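Local coordinates for pirin-like protein YHAK (Escherichia coli, PDB 2VEC) that is of unknown function, a monomeric cytosolic bicupin of the pirin family that lacks quercetin 2,3-dioxygenase activity and is probably redox sensitive, at residues A[58-63]-A[179-184]; A[138-143]-A[248-253]; A[202-207]-A[237-242]. All blocks are in the same frame, centred on the assembly; numbering follows the deposited sequence.

From the N terminus, residues 58-63, the end of a loop and the first residue of strand 63-71, pair with residues 179-184 in contact 1. Strand 135-143 lies between these two segments in the chain and meets strand 247-254 near the C terminus in contact 2, so the segments of contacts 1 and 2 alternate and the two contacts cross. Both tie the pirin-family half to the C-terminal cupin half, contact 2 near the centre of the molecule and contact 1 toward its periphery. Contact 3, between residues 202-207 and 237-242, begins and ends within the span of contact 2 and joins the two sheets of the C-terminal cupin.

Contact 1. Residues A[58-63]-A[179-184]; sequences LGYASL and RQQVWL
Ala61 and Tyr60 of the loop before strand 63-71 rest against Gln180 and Gln181 of the turn that leads into strand 183-189, and what passes between them is van der Waals contact alone. The methyl of Ala61 bears on the aliphatic part of Gln180: its CB lies 3.5 Å from Gln180 CG and 4.0 Å from Gln180 CB. One position earlier, the Tyr60 ring offers its edge, with CE1 3.8 Å from Gln181 CG and that carbon near the ring plane. Ring and amide planes of the pair stand 77° apart. The Gln181 chain bends at chi2 (-53°), which turns the amide off and leaves the CB-CG section beside the tyrosine.

The polar partners of the Gln180 side chain and of the Ser62 backbone lie outside the two segments. The side-chain NE2 of Gln180 is held by the backbone oxygen of Asp143 and by the carboxylate of Asp86, while the Asp143 carboxylate accepts the backbone N-H of Ser62. Asp143 thus braces both sides of the contact.

Backbone shape also matters. Gln181 is the centre of an inverse gamma turn, closed by a weak bond of 3.0 Å from Val182 N to Gln180 O, and the kink at this turn accompanies the placing of Gln180 at Ala61 and Gln181 at Tyr60.

With no hydrogen bond directly across it, the contact implies a small seam between the two cupin halves in which glutamines present their methylenes, while polar groups of Gln180 and Ser62 are anchored through Asp143.

Contact 2. Residues A[138-143]-A[248-253]; sequences MQLWLD and RALLID
Leu140 meets two side chains of strand 247-254, one with each methyl. Its CD1 comes end-on to Leu250 CD1 at 3.9 Å, and its CD2 faces Ile252 CD1 at 3.8 Å, again tip to tip. Leu250 CD1 is shared, for Met138 SD also lies 3.9 Å from it; there the two chains run past each other in opposite directions, with the thioether bent at chi3 (-70°).

Around this apolar core, Leu184 and Leu66 pack on Leu140, and Leu63 and Val182 on Ile252. On strand 135-143, the residues between those that touch carry polar and aromatic groups: Trp141 NE1 donates to Gln139 OE1 over 2.7 Å at 165°, approaching from above the carbonyl plane. Asn67 also donates to OE1 and NE2 bonds to Asn89, which holds the amide's rotation.

The axes of segments 138-143 and 248-253 run almost parallel, 6° apart, yet 11.4 Å apart at closest, so they belong to facing sheets and share no backbone bonds. The contact centre is about 3 Å from the centre of the chain. Strand 135-143 lies between strands 63-71 and 85-93, and strand 247-254 between 183-189 and 203-208.

Contact 3. Residues A[202-207]-A[237-242]; sequences PRAYLQ and ANITLV
Ile239 lays its terminal methyl against Ala204, with CD1 3.8 Å from Ala204 CB. The extended outer torsion of the isoleucine (chi2 175°) carries that methyl across from strand 238-243, while alanine contributes nothing beyond its CB. The alpha carbons of this pair are accordingly 9.1 Å apart, a separation spanned mainly by the longer side chain. Leu199, from the loop after strand 194-198, touches both residues.

Two residues farther along each strand, Leu206 and Leu241 share the task more evenly. They slide past each other in opposite directions, and the branch contact is Leu206 CD1 to Leu241 CD2 at 4.0 Å. Ala215 of strand 213-217 touches both leucines. All four residues that meet are buried, and the interface between the strands is wholly aliphatic: two methyl-to-methyl approaches, with no hydrogen bond from one segment to the other.

The other face of strand 203-208 looks toward different neighbours. Tyr205 OH donates to Gln207 OE1 over 2.7 Å, pointing almost straight down the C=O bond. Beyond the segments, Phe232 meets the Tyr205 ring edge to face, while Arg203, on the same side of the strand, forms a salt bridge with the C-terminal carboxylate of Val256 and a cation-pi contact with Tyr52.

Strand 203-208 belongs to the sheet it shares with strands 247-254 and 230-234, whereas strand 238-243 lies in the opposing sheet between 194-198 and 213-217. Aliphatic side chains meeting between two such sheets form the interior of a beta-barrel, as expected for the C-terminal cupin domain of a pirin-family bicupin.

Contact 1. Residues A[58-63]-A[179-184]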
ATOM      1  N   LEU A  58     -23.300  -0.272   1.996  1.00 34.61           N
ATOM      2  CA  LEU A  58     -23.364  -1.451   2.846  1.00 35.33           C
ATOM      3  C   LEU A  58     -22.359  -2.541   2.494  1.00 32.79           C
ATOM      4  O   LEU A  58     -22.288  -3.017   1.355  1.00 32.69           O
ATOM      5  CB  LEU A  58     -24.787  -2.046   2.790  1.00 37.09           C
ATOM      6  CG  LEU A  58     -25.741  -0.988   3.354  1.00 39.53           C
ATOM      7  CD1 LEU A  58     -27.087  -1.110   2.826  1.00 43.13           C
ATOM      8  CD2 LEU A  58     -25.726  -0.933   4.901  1.00 38.23           C
ATOM      9  N   GLY A  59     -21.607  -2.943   3.507  1.00 33.44           N
ATOM     10  CA  GLY A  59     -20.752  -4.126   3.435  1.00 32.91           C
ATOM     11  C   GLY A  59     -19.383  -3.912   2.810  1.00 32.30           C
ATOM     12  O   GLY A  59     -18.659  -4.866   2.512  1.00 34.42           O
ATOM     13  N   TYR A  60     -19.020  -2.671   2.586  1.00 30.62           N
ATOM     14  CA  TYR A  60     -17.755  -2.374   1.947  1.00 28.40           C
ATOM     15  C   TYR A  60     -16.557  -2.424   2.904  1.00 27.13           C
ATOM     16  O   TYR A  60     -16.710  -2.217   4.123  1.00 26.66           O
ATOM     17  CB  TYR A  60     -17.846  -0.982   1.307  1.00 27.75           C
ATOM     18  CG  TYR A  60     -18.798  -0.972   0.124  1.00 28.63           C
ATOM     19  CD1 TYR A  60     -18.351  -1.273  -1.172  1.00 28.57           C
ATOM     20  CD2 TYR A  60     -20.142  -0.679   0.304  1.00 31.77           C
ATOM     21  CE1 TYR A  60     -19.256  -1.263  -2.266  1.00 30.47           C
ATOM     22  CE2 TYR A  60     -21.027  -0.669  -0.762  1.00 31.58           C
ATOM     23  CZ  TYR A  60     -20.579  -0.965  -2.039  1.00 30.53           C
ATOM     24  OH  TYR A  60     -21.464  -0.971  -3.085  1.00 32.85           O
ATOM     25  N   ALA A  61     -15.375  -2.602   2.311  1.00 26.60           N
ATOM     26  CA  ALA A  61     -14.092  -2.752   3.033  1.00 25.25           C
ATOM     27  C   ALA A  61     -13.445  -1.455   3.462  1.00 25.01           C
ATOM     28  O   ALA A  61     -13.628  -0.377   2.802  1.00 24.93           O
ATOM     29  CB  ALA A  61     -13.077  -3.523   2.144  1.00 25.15           C
ATOM     30  N   SER A  62     -12.645  -1.563   4.530  1.00 22.92           N
ATOM     31  CA  SER A  62     -11.766  -0.494   5.010  1.00 21.73           C
ATOM     32  C   SER A  62     -10.292  -0.909   4.933  1.00 20.47           C
ATOM     33  O   SER A  62      -9.981  -2.112   4.902  1.00 21.76           O
ATOM     34  CB  SER A  62     -12.117  -0.097   6.456  1.00 21.91           C
ATOM     35  OG  SER A  62     -13.415   0.532   6.501  1.00 23.20           O
ATOM     36  N   LEU A  63      -9.418   0.084   4.845  1.00 21.18           N
ATOM     37  CA  LEU A  63      -7.973  -0.065   5.097  1.00 20.86           C
ATOM     38  C   LEU A  63      -7.763  -0.350   6.584  1.00 20.90           C
ATOM     39  O   LEU A  63      -8.097   0.509   7.407  1.00 22.60           O
ATOM     40  CB  LEU A  63      -7.267   1.217   4.712  1.00 20.51           C
ATOM     41  CG  LEU A  63      -5.766   1.251   4.993  1.00 21.77           C
ATOM     42  CD1 LEU A  63      -5.022   0.225   4.106  1.00 22.66           C
ATOM     43  CD2 LEU A  63      -5.199   2.666   4.822  1.00 24.18           C
ATOM     44  N   ARG A 179     -10.646  -7.945  -4.604  1.00 27.30           N
ATOM     45  CA  ARG A 179     -12.039  -8.299  -4.353  1.00 28.67           C
ATOM     46  C   ARG A 179     -12.707  -7.292  -3.394  1.00 29.06           C
ATOM     47  O   ARG A 179     -13.774  -7.578  -2.844  1.00 30.06           O
ATOM     48  CB  ARG A 179     -12.154  -9.737  -3.837  1.00 30.11           C
ATOM     49  CG  ARG A 179     -11.326 -10.050  -2.621  1.00 30.80           C
ATOM     50  CD  ARG A 179     -11.606 -11.452  -2.187  1.00 30.45           C
ATOM     51  NE  ARG A 179     -10.664 -11.876  -1.162  1.00 31.86           N
ATOM     52  CZ  ARG A 179     -10.568 -13.115  -0.697  1.00 31.39           C
ATOM     53  NH1 ARG A 179     -11.390 -14.097  -1.140  1.00 29.96           N
ATOM     54  NH2 ARG A 179      -9.648 -13.360   0.237  1.00 32.75           N
ATOM     55  N   GLN A 180     -12.063  -6.136  -3.224  1.00 26.84           N
ATOM     56  CA  GLN A 180     -12.650  -4.935  -2.595  1.00 27.59           C
ATOM     57  C   GLN A 180     -12.867  -3.881  -3.669  1.00 28.22           C
ATOM     58  O   GLN A 180     -12.188  -3.907  -4.705  1.00 28.26           O
ATOM     59  CB  GLN A 180     -11.709  -4.309  -1.554  1.00 25.89           C
ATOM     60  CG  GLN A 180     -11.382  -5.226  -0.384  1.00 28.76           C
ATOM     61  CD  GLN A 180     -10.285  -6.278  -0.724  1.00 29.12           C
ATOM     62  OE1 GLN A 180      -9.499  -6.104  -1.645  1.00 29.15           O
ATOM     63  NE2 GLN A 180     -10.266  -7.370   0.027  1.00 27.91           N
ATOM     64  N   GLN A 181     -13.783  -2.937  -3.403  1.00 27.53           N
ATOM     65  CA  GLN A 181     -14.036  -1.797  -4.311  1.00 28.43           C
ATOM     66  C   GLN A 181     -13.054  -0.668  -4.012  1.00 26.56           C
ATOM     67  O   GLN A 181     -13.425   0.410  -3.525  1.00 25.18           O
ATOM     68  CB  GLN A 181     -15.478  -1.290  -4.167  1.00 30.53           C
ATOM     69  CG  GLN A 181     -16.507  -2.169  -4.793  1.00 35.64           C
ATOM     70  CD  GLN A 181     -16.225  -2.483  -6.252  1.00 42.71           C
ATOM     71  OE1 GLN A 181     -16.068  -3.646  -6.609  1.00 43.54           O
ATOM     72  NE2 GLN A 181     -16.136  -1.434  -7.106  1.00 42.20           N
ATOM     73  N   VAL A 182     -11.774  -0.945  -4.250  1.00 24.47           N
ATOM     74  CA  VAL A 182     -10.700  -0.069  -3.832  1.00 24.04           C
ATOM     75  C   VAL A 182      -9.803   0.184  -5.054  1.00 24.63           C
ATOM     76  O   VAL A 182      -9.625  -0.722  -5.885  1.00 25.06           O
ATOM     77  CB  VAL A 182      -9.848  -0.748  -2.682  1.00 23.14           C
ATOM     78  CG1 VAL A 182      -8.491  -0.069  -2.462  1.00 24.08           C
ATOM     79  CG2 VAL A 182     -10.668  -0.759  -1.412  1.00 23.16           C
ATOM     80  N   TRP A 183      -9.324   1.418  -5.215  1.00 23.27           N
ATOM     81  CA  TRP A 183      -8.367   1.693  -6.314  1.00 24.86           C
ATOM     82  C   TRP A 183      -7.115   2.205  -5.651  1.00 24.10           C
ATOM     83  O   TRP A 183      -7.179   3.135  -4.843  1.00 22.82           O
ATOM     84  CB  TRP A 183      -8.883   2.731  -7.326  1.00 26.11           C
ATOM     85  CG  TRP A 183      -9.959   2.213  -8.278  1.00 29.14           C
ATOM     86  CD1 TRP A 183      -9.800   1.901  -9.606  1.00 31.82           C
ATOM     87  CD2 TRP A 183     -11.343   2.012  -7.988  1.00 30.70           C
ATOM     88  NE1 TRP A 183     -10.997   1.507 -10.155  1.00 31.28           N
ATOM     89  CE2 TRP A 183     -11.968   1.586  -9.185  1.00 31.83           C
ATOM     90  CE3 TRP A 183     -12.130   2.191  -6.849  1.00 30.37           C
ATOM     91  CZ2 TRP A 183     -13.327   1.279  -9.261  1.00 34.03           C
ATOM     92  CZ3 TRP A 183     -13.507   1.885  -6.924  1.00 31.02           C
ATOM     93  CH2 TRP A 183     -14.089   1.438  -8.127  1.00 33.65           C
ATOM     94  N   LEU A 184      -5.980   1.609  -5.993  1.00 23.27           N
ATOM     95  CA  LEU A 184      -4.717   1.952  -5.304  1.00 23.28           C
ATOM     96  C   LEU A 184      -3.753   2.472  -6.334  1.00 23.59           C
ATOM     97  O   LEU A 184      -3.551   1.821  -7.374  1.00 23.80           O
ATOM     98  CB  LEU A 184      -4.100   0.698  -4.683  1.00 23.82           C
ATOM     99  CG  LEU A 184      -2.754   0.839  -3.960  1.00 23.13           C
ATOM    100  CD1 LEU A 184      -2.849   1.893  -2.792  1.00 19.99           C
ATOM    101  CD2 LEU A 184      -2.227  -0.518  -3.379  1.00 23.26           C
TER

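Contact 2. Residues A[138-143]-A[248-253]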
ATOM      1  N   MET A 138       6.416  -2.445   2.490  1.00 27.52           N
ATOM      2  CA  MET A 138       5.231  -1.783   3.029  1.00 25.37           C
ATOM      3  C   MET A 138       4.098  -2.774   2.803  1.00 26.04           C
ATOM      4  O   MET A 138       4.134  -3.557   1.848  1.00 26.65           O
ATOM      5  CB  MET A 138       4.999  -0.482   2.301  1.00 25.86           C
ATOM      6  CG  MET A 138       3.665   0.190   2.636  1.00 23.25           C
ATOM      7  SD  MET A 138       3.663   1.927   2.154  1.00 27.20           S
ATOM      8  CE  MET A 138       4.822   2.659   3.332  1.00 27.01           C
ATOM      9  N   GLN A 139       3.153  -2.803   3.727  1.00 24.92           N
ATOM     10  CA  GLN A 139       2.099  -3.834   3.704  1.00 25.25           C
ATOM     11  C   GLN A 139       0.824  -3.150   4.052  1.00 24.70           C
ATOM     12  O   GLN A 139       0.805  -2.338   4.997  1.00 24.96           O
ATOM     13  CB  GLN A 139       2.444  -4.943   4.713  1.00 25.78           C
ATOM     14  CG  GLN A 139       1.354  -6.004   4.836  1.00 27.19           C
ATOM     15  CD  GLN A 139       1.740  -7.119   5.756  1.00 30.97           C
ATOM     16  OE1 GLN A 139       1.383  -7.104   6.926  1.00 32.40           O
ATOM     17  NE2 GLN A 139       2.485  -8.091   5.245  1.00 29.47           N
ATOM     18  N   LEU A 140      -0.231  -3.426   3.274  1.00 24.72           N
ATOM     19  CA  LEU A 140      -1.573  -2.933   3.528  1.00 24.12           C
ATOM     20  C   LEU A 140      -2.458  -4.144   3.844  1.00 23.28           C
ATOM     21  O   LEU A 140      -2.263  -5.202   3.225  1.00 23.95           O
ATOM     22  CB  LEU A 140      -2.116  -2.279   2.231  1.00 24.40           C
ATOM     23  CG  LEU A 140      -1.713  -0.861   1.800  1.00 29.32           C
ATOM     24  CD1 LEU A 140      -0.210  -0.627   1.738  1.00 34.45           C
ATOM     25  CD2 LEU A 140      -2.345  -0.568   0.425  1.00 25.90           C
ATOM     26  N   TRP A 141      -3.396  -4.030   4.792  1.00 22.69           N
ATOM     27  CA  TRP A 141      -4.453  -5.043   4.958  1.00 22.62           C
ATOM     28  C   TRP A 141      -5.791  -4.385   4.607  1.00 23.55           C
ATOM     29  O   TRP A 141      -6.085  -3.299   5.143  1.00 23.00           O
ATOM     30  CB  TRP A 141      -4.585  -5.531   6.414  1.00 23.69           C
ATOM     31  CG  TRP A 141      -3.390  -6.197   7.061  1.00 24.45           C
ATOM     32  CD1 TRP A 141      -2.079  -6.254   6.602  1.00 25.76           C
ATOM     33  CD2 TRP A 141      -3.394  -6.827   8.325  1.00 25.57           C
ATOM     34  NE1 TRP A 141      -1.292  -6.909   7.520  1.00 26.87           N
ATOM     35  CE2 TRP A 141      -2.080  -7.283   8.583  1.00 27.33           C
ATOM     36  CE3 TRP A 141      -4.400  -7.076   9.282  1.00 28.87           C
ATOM     37  CZ2 TRP A 141      -1.746  -7.948   9.764  1.00 31.29           C
ATOM     38  CZ3 TRP A 141      -4.049  -7.759  10.460  1.00 31.06           C
ATOM     39  CH2 TRP A 141      -2.756  -8.188  10.681  1.00 30.94           C
ATOM     40  N   LEU A 142      -6.595  -5.035   3.741  1.00 22.18           N
ATOM     41  CA  LEU A 142      -7.964  -4.555   3.407  1.00 21.84           C
ATOM     42  C   LEU A 142      -8.931  -5.620   3.878  1.00 23.31           C
ATOM     43  O   LEU A 142      -8.646  -6.821   3.684  1.00 24.89           O
ATOM     44  CB  LEU A 142      -8.134  -4.432   1.882  1.00 21.30           C
ATOM     45  CG  LEU A 142      -7.170  -3.402   1.249  1.00 22.39           C
ATOM     46  CD1 LEU A 142      -7.261  -3.456  -0.321  1.00 23.55           C
ATOM     47  CD2 LEU A 142      -7.576  -2.034   1.729  1.00 25.14           C
ATOM     48  N   ASP A 143     -10.062  -5.229   4.464  1.00 23.40           N
ATOM     49  CA  ASP A 143     -11.108  -6.205   4.810  1.00 23.68           C
ATOM     50  C   ASP A 143     -11.468  -6.981   3.569  1.00 25.18           C
ATOM     51  O   ASP A 143     -11.535  -6.399   2.468  1.00 24.78           O
ATOM     52  CB  ASP A 143     -12.412  -5.543   5.282  1.00 25.85           C
ATOM     53  CG  ASP A 143     -12.246  -4.729   6.570  1.00 26.89           C
ATOM     54  OD1 ASP A 143     -11.827  -5.317   7.590  1.00 25.87           O
ATOM     55  OD2 ASP A 143     -12.544  -3.507   6.530  1.00 27.19           O
ATOM     56  N   ARG A 248       7.794   9.327  -3.081  1.00 28.71           N
ATOM     57  CA  ARG A 248       7.050   8.129  -3.449  1.00 27.39           C
ATOM     58  C   ARG A 248       5.882   8.106  -2.478  1.00 25.50           C
ATOM     59  O   ARG A 248       6.080   8.321  -1.262  1.00 25.36           O
ATOM     60  CB  ARG A 248       7.873   6.867  -3.319  1.00 28.28           C
ATOM     61  CG  ARG A 248       8.841   6.647  -4.488  1.00 33.75           C
ATOM     62  CD  ARG A 248       9.504   5.291  -4.349  1.00 36.44           C
ATOM     63  NE  ARG A 248       8.580   4.158  -4.413  1.00 36.66           N
ATOM     64  CZ  ARG A 248       9.011   2.899  -4.388  1.00 35.23           C
ATOM     65  NH1 ARG A 248      10.340   2.680  -4.319  1.00 31.01           N
ATOM     66  NH2 ARG A 248       8.147   1.896  -4.439  1.00 33.86           N
ATOM     67  N   ALA A 249       4.678   7.867  -2.999  1.00 24.33           N
ATOM     68  CA  ALA A 249       3.496   7.888  -2.167  1.00 23.51           C
ATOM     69  C   ALA A 249       2.454   6.899  -2.669  1.00 22.39           C
ATOM     70  O   ALA A 249       2.542   6.404  -3.809  1.00 23.11           O
ATOM     71  CB  ALA A 249       2.891   9.315  -2.169  1.00 23.33           C
ATOM     72  N   LEU A 250       1.425   6.695  -1.863  1.00 22.38           N
ATOM     73  CA  LEU A 250       0.269   5.923  -2.298  1.00 23.04           C
ATOM     74  C   LEU A 250      -0.952   6.803  -2.133  1.00 23.54           C
ATOM     75  O   LEU A 250      -1.005   7.634  -1.204  1.00 23.81           O
ATOM     76  CB  LEU A 250       0.054   4.719  -1.366  1.00 22.47           C
ATOM     77  CG  LEU A 250       1.134   3.638  -1.337  1.00 22.32           C
ATOM     78  CD1 LEU A 250       0.772   2.521  -0.329  1.00 22.93           C
ATOM     79  CD2 LEU A 250       1.422   3.039  -2.728  1.00 22.59           C
ATOM     80  N   LEU A 251      -1.931   6.621  -3.020  1.00 23.17           N
ATOM     81  CA  LEU A 251      -3.242   7.201  -2.791  1.00 23.19           C
ATOM     82  C   LEU A 251      -4.186   6.023  -2.906  1.00 23.19           C
ATOM     83  O   LEU A 251      -4.171   5.282  -3.927  1.00 21.48           O
ATOM     84  CB  LEU A 251      -3.616   8.266  -3.828  1.00 25.78           C
ATOM     85  CG  LEU A 251      -4.970   8.983  -3.553  1.00 27.53           C
ATOM     86  CD1 LEU A 251      -4.974  10.414  -4.100  1.00 32.43           C
ATOM     87  CD2 LEU A 251      -6.115   8.181  -4.229  1.00 28.78           C
ATOM     88  N   ILE A 252      -4.971   5.825  -1.847  1.00 21.37           N
ATOM     89  CA  ILE A 252      -5.931   4.707  -1.824  1.00 22.54           C
ATOM     90  C   ILE A 252      -7.332   5.261  -1.879  1.00 23.04           C
ATOM     91  O   ILE A 252      -7.702   6.091  -1.045  1.00 23.26           O
ATOM     92  CB  ILE A 252      -5.797   3.847  -0.556  1.00 22.71           C
ATOM     93  CG1 ILE A 252      -4.325   3.755  -0.127  1.00 22.76           C
ATOM     94  CG2 ILE A 252      -6.505   2.482  -0.785  1.00 22.41           C
ATOM     95  CD1 ILE A 252      -4.011   2.828   1.133  1.00 23.64           C
ATOM     96  N   ASP A 253      -8.119   4.800  -2.853  1.00 22.93           N
ATOM     97  CA  ASP A 253      -9.472   5.298  -3.074  1.00 23.98           C
ATOM     98  C   ASP A 253     -10.384   4.240  -2.455  1.00 23.48           C
ATOM     99  O   ASP A 253     -10.391   3.078  -2.893  1.00 23.08           O
ATOM    100  CB  ASP A 253      -9.611   5.396  -4.614  1.00 24.39           C
ATOM    101  CG  ASP A 253     -11.006   5.655  -5.109  1.00 29.41           C
ATOM    102  OD1 ASP A 253     -12.016   5.522  -4.373  1.00 29.19           O
ATOM    103  OD2 ASP A 253     -11.109   5.966  -6.346  1.00 30.47           O
TER

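Contact 3. Residues A[202-207]-A[237-242]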
ATOM      1  N   PRO A 202     -15.939   7.669  -1.427  1.00 30.07           N
ATOM      2  CA  PRO A 202     -16.105   8.872  -0.628  1.00 29.69           C
ATOM      3  C   PRO A 202     -14.934   9.087   0.350  1.00 28.00           C
ATOM      4  O   PRO A 202     -14.966   9.994   1.161  1.00 27.97           O
ATOM      5  CB  PRO A 202     -17.402   8.577   0.135  1.00 31.23           C
ATOM      6  CG  PRO A 202     -17.288   7.099   0.462  1.00 30.46           C
ATOM      7  CD  PRO A 202     -16.675   6.524  -0.851  1.00 31.01           C
ATOM      8  N   ARG A 203     -13.920   8.241   0.281  1.00 26.33           N
ATOM      9  CA  ARG A 203     -12.826   8.315   1.268  1.00 25.06           C
ATOM     10  C   ARG A 203     -11.515   8.064   0.518  1.00 24.97           C
ATOM     11  O   ARG A 203     -11.446   7.197  -0.351  1.00 25.25           O
ATOM     12  CB  ARG A 203     -13.047   7.259   2.362  1.00 24.85           C
ATOM     13  CG  ARG A 203     -12.123   7.429   3.611  1.00 26.95           C
ATOM     14  CD  ARG A 203     -12.328   6.307   4.695  1.00 24.20           C
ATOM     15  NE  ARG A 203     -13.727   6.330   5.147  1.00 26.13           N
ATOM     16  CZ  ARG A 203     -14.281   7.137   6.037  1.00 28.39           C
ATOM     17  NH1 ARG A 203     -13.566   8.033   6.711  1.00 30.77           N
ATOM     18  NH2 ARG A 203     -15.585   7.017   6.281  1.00 30.14           N
ATOM     19  N   ALA A 204     -10.473   8.815   0.851  1.00 25.03           N
ATOM     20  CA  ALA A 204      -9.146   8.518   0.300  1.00 23.98           C
ATOM     21  C   ALA A 204      -8.163   8.471   1.441  1.00 23.42           C
ATOM     22  O   ALA A 204      -8.346   9.176   2.480  1.00 23.67           O
ATOM     23  CB  ALA A 204      -8.739   9.586  -0.640  1.00 25.66           C
ATOM     24  N   TYR A 205      -7.118   7.681   1.264  1.00 22.27           N
ATOM     25  CA  TYR A 205      -6.035   7.716   2.219  1.00 21.91           C
ATOM     26  C   TYR A 205      -4.774   8.023   1.421  1.00 23.48           C
ATOM     27  O   TYR A 205      -4.491   7.384   0.373  1.00 23.06           O
ATOM     28  CB  TYR A 205      -5.897   6.356   2.911  1.00 22.72           C
ATOM     29  CG  TYR A 205      -4.757   6.308   3.908  1.00 21.86           C
ATOM     30  CD1 TYR A 205      -4.942   6.802   5.178  1.00 21.59           C
ATOM     31  CD2 TYR A 205      -3.529   5.729   3.576  1.00 20.31           C
ATOM     32  CE1 TYR A 205      -3.890   6.794   6.130  1.00 23.91           C
ATOM     33  CE2 TYR A 205      -2.495   5.662   4.530  1.00 23.47           C
ATOM     34  CZ  TYR A 205      -2.693   6.227   5.787  1.00 22.05           C
ATOM     35  OH  TYR A 205      -1.694   6.224   6.724  1.00 25.18           O
ATOM     36  N   LEU A 206      -3.972   8.966   1.939  1.00 22.51           N
ATOM     37  CA  LEU A 206      -2.673   9.312   1.349  1.00 21.69           C
ATOM     38  C   LEU A 206      -1.561   8.799   2.252  1.00 20.10           C
ATOM     39  O   LEU A 206      -1.649   8.983   3.465  1.00 22.41           O
ATOM     40  CB  LEU A 206      -2.529  10.840   1.282  1.00 21.50           C
ATOM     41  CG  LEU A 206      -3.734  11.584   0.690  1.00 25.91           C
ATOM     42  CD1 LEU A 206      -3.364  13.058   0.565  1.00 29.57           C
ATOM     43  CD2 LEU A 206      -4.082  11.037  -0.694  1.00 27.51           C
ATOM     44  N   GLN A 207      -0.476   8.252   1.672  1.00 20.72           N
ATOM     45  CA  GLN A 207       0.647   7.759   2.463  1.00 19.86           C
ATOM     46  C   GLN A 207       1.949   8.223   1.850  1.00 21.66           C
ATOM     47  O   GLN A 207       2.174   8.027   0.658  1.00 23.30           O
ATOM     48  CB  GLN A 207       0.621   6.211   2.591  1.00 21.15           C
ATOM     49  CG  GLN A 207       1.825   5.652   3.393  1.00 21.63           C
ATOM     50  CD  GLN A 207       1.786   6.138   4.847  1.00 24.05           C
ATOM     51  OE1 GLN A 207       0.711   6.163   5.451  1.00 23.30           O
ATOM     52  NE2 GLN A 207       2.924   6.521   5.399  1.00 23.68           N
ATOM     53  N   ALA A 237     -14.126  14.411  -4.682  1.00 44.84           N
ATOM     54  CA  ALA A 237     -14.136  13.619  -5.897  1.00 44.78           C
ATOM     55  C   ALA A 237     -12.848  13.768  -6.727  1.00 43.37           C
ATOM     56  O   ALA A 237     -12.586  12.952  -7.611  1.00 43.93           O
ATOM     57  CB  ALA A 237     -15.331  13.961  -6.710  1.00 46.47           C
ATOM     58  N   ASN A 238     -12.067  14.817  -6.462  1.00 41.49           N
ATOM     59  CA  ASN A 238     -10.820  15.046  -7.205  1.00 40.87           C
ATOM     60  C   ASN A 238      -9.775  15.527  -6.251  1.00 38.67           C
ATOM     61  O   ASN A 238     -10.041  16.414  -5.431  1.00 38.04           O
ATOM     62  CB  ASN A 238     -10.968  16.139  -8.281  1.00 43.94           C
ATOM     63  CG  ASN A 238     -11.747  15.686  -9.483  1.00 48.74           C
ATOM     64  OD1 ASN A 238     -11.209  15.022 -10.384  1.00 52.53           O
ATOM     65  ND2 ASN A 238     -13.013  16.095  -9.549  1.00 51.59           N
ATOM     66  N   ILE A 239      -8.574  14.969  -6.376  1.00 35.63           N
ATOM     67  CA  ILE A 239      -7.471  15.331  -5.491  1.00 34.89           C
ATOM     68  C   ILE A 239      -6.194  15.489  -6.323  1.00 34.64           C
ATOM     69  O   ILE A 239      -5.892  14.652  -7.187  1.00 34.91           O
ATOM     70  CB  ILE A 239      -7.202  14.258  -4.395  1.00 32.18           C
ATOM     71  CG1 ILE A 239      -8.416  14.068  -3.448  1.00 33.59           C
ATOM     72  CG2 ILE A 239      -6.030  14.702  -3.544  1.00 32.97           C
ATOM     73  CD1 ILE A 239      -8.216  12.912  -2.434  1.00 30.52           C
ATOM     74  N   THR A 240      -5.479  16.581  -6.082  1.00 34.87           N
ATOM     75  CA  THR A 240      -4.210  16.833  -6.745  1.00 35.17           C
ATOM     76  C   THR A 240      -3.142  16.745  -5.690  1.00 33.84           C
ATOM     77  O   THR A 240      -3.294  17.350  -4.622  1.00 33.14           O
ATOM     78  CB  THR A 240      -4.151  18.234  -7.369  1.00 38.09           C
ATOM     79  OG1 THR A 240      -5.108  18.311  -8.415  1.00 37.67           O
ATOM     80  CG2 THR A 240      -2.771  18.500  -7.958  1.00 38.08           C
ATOM     81  N   LEU A 241      -2.080  15.999  -6.001  1.00 32.52           N
ATOM     82  CA  LEU A 241      -0.953  15.829  -5.104  1.00 32.63           C
ATOM     83  C   LEU A 241       0.233  16.561  -5.657  1.00 33.60           C
ATOM     84  O   LEU A 241       0.543  16.442  -6.855  1.00 35.10           O
ATOM     85  CB  LEU A 241      -0.561  14.352  -5.003  1.00 31.59           C
ATOM     86  CG  LEU A 241      -1.634  13.387  -4.453  1.00 31.14           C
ATOM     87  CD1 LEU A 241      -0.999  12.025  -4.302  1.00 29.04           C
ATOM     88  CD2 LEU A 241      -2.225  13.910  -3.133  1.00 27.07           C
ATOM     89  N   VAL A 242       0.949  17.264  -4.783  1.00 33.57           N
ATOM     90  CA  VAL A 242       2.089  18.081  -5.247  1.00 34.82           C
ATOM     91  C   VAL A 242       3.309  17.748  -4.387  1.00 34.95           C
ATOM     92  O   VAL A 242       3.236  17.825  -3.140  1.00 34.12           O
ATOM     93  CB  VAL A 242       1.804  19.607  -5.129  1.00 36.52           C
ATOM     94  CG1 VAL A 242       2.998  20.431  -5.655  1.00 37.68           C
ATOM     95  CG2 VAL A 242       0.512  19.991  -5.869  1.00 38.97           C
TER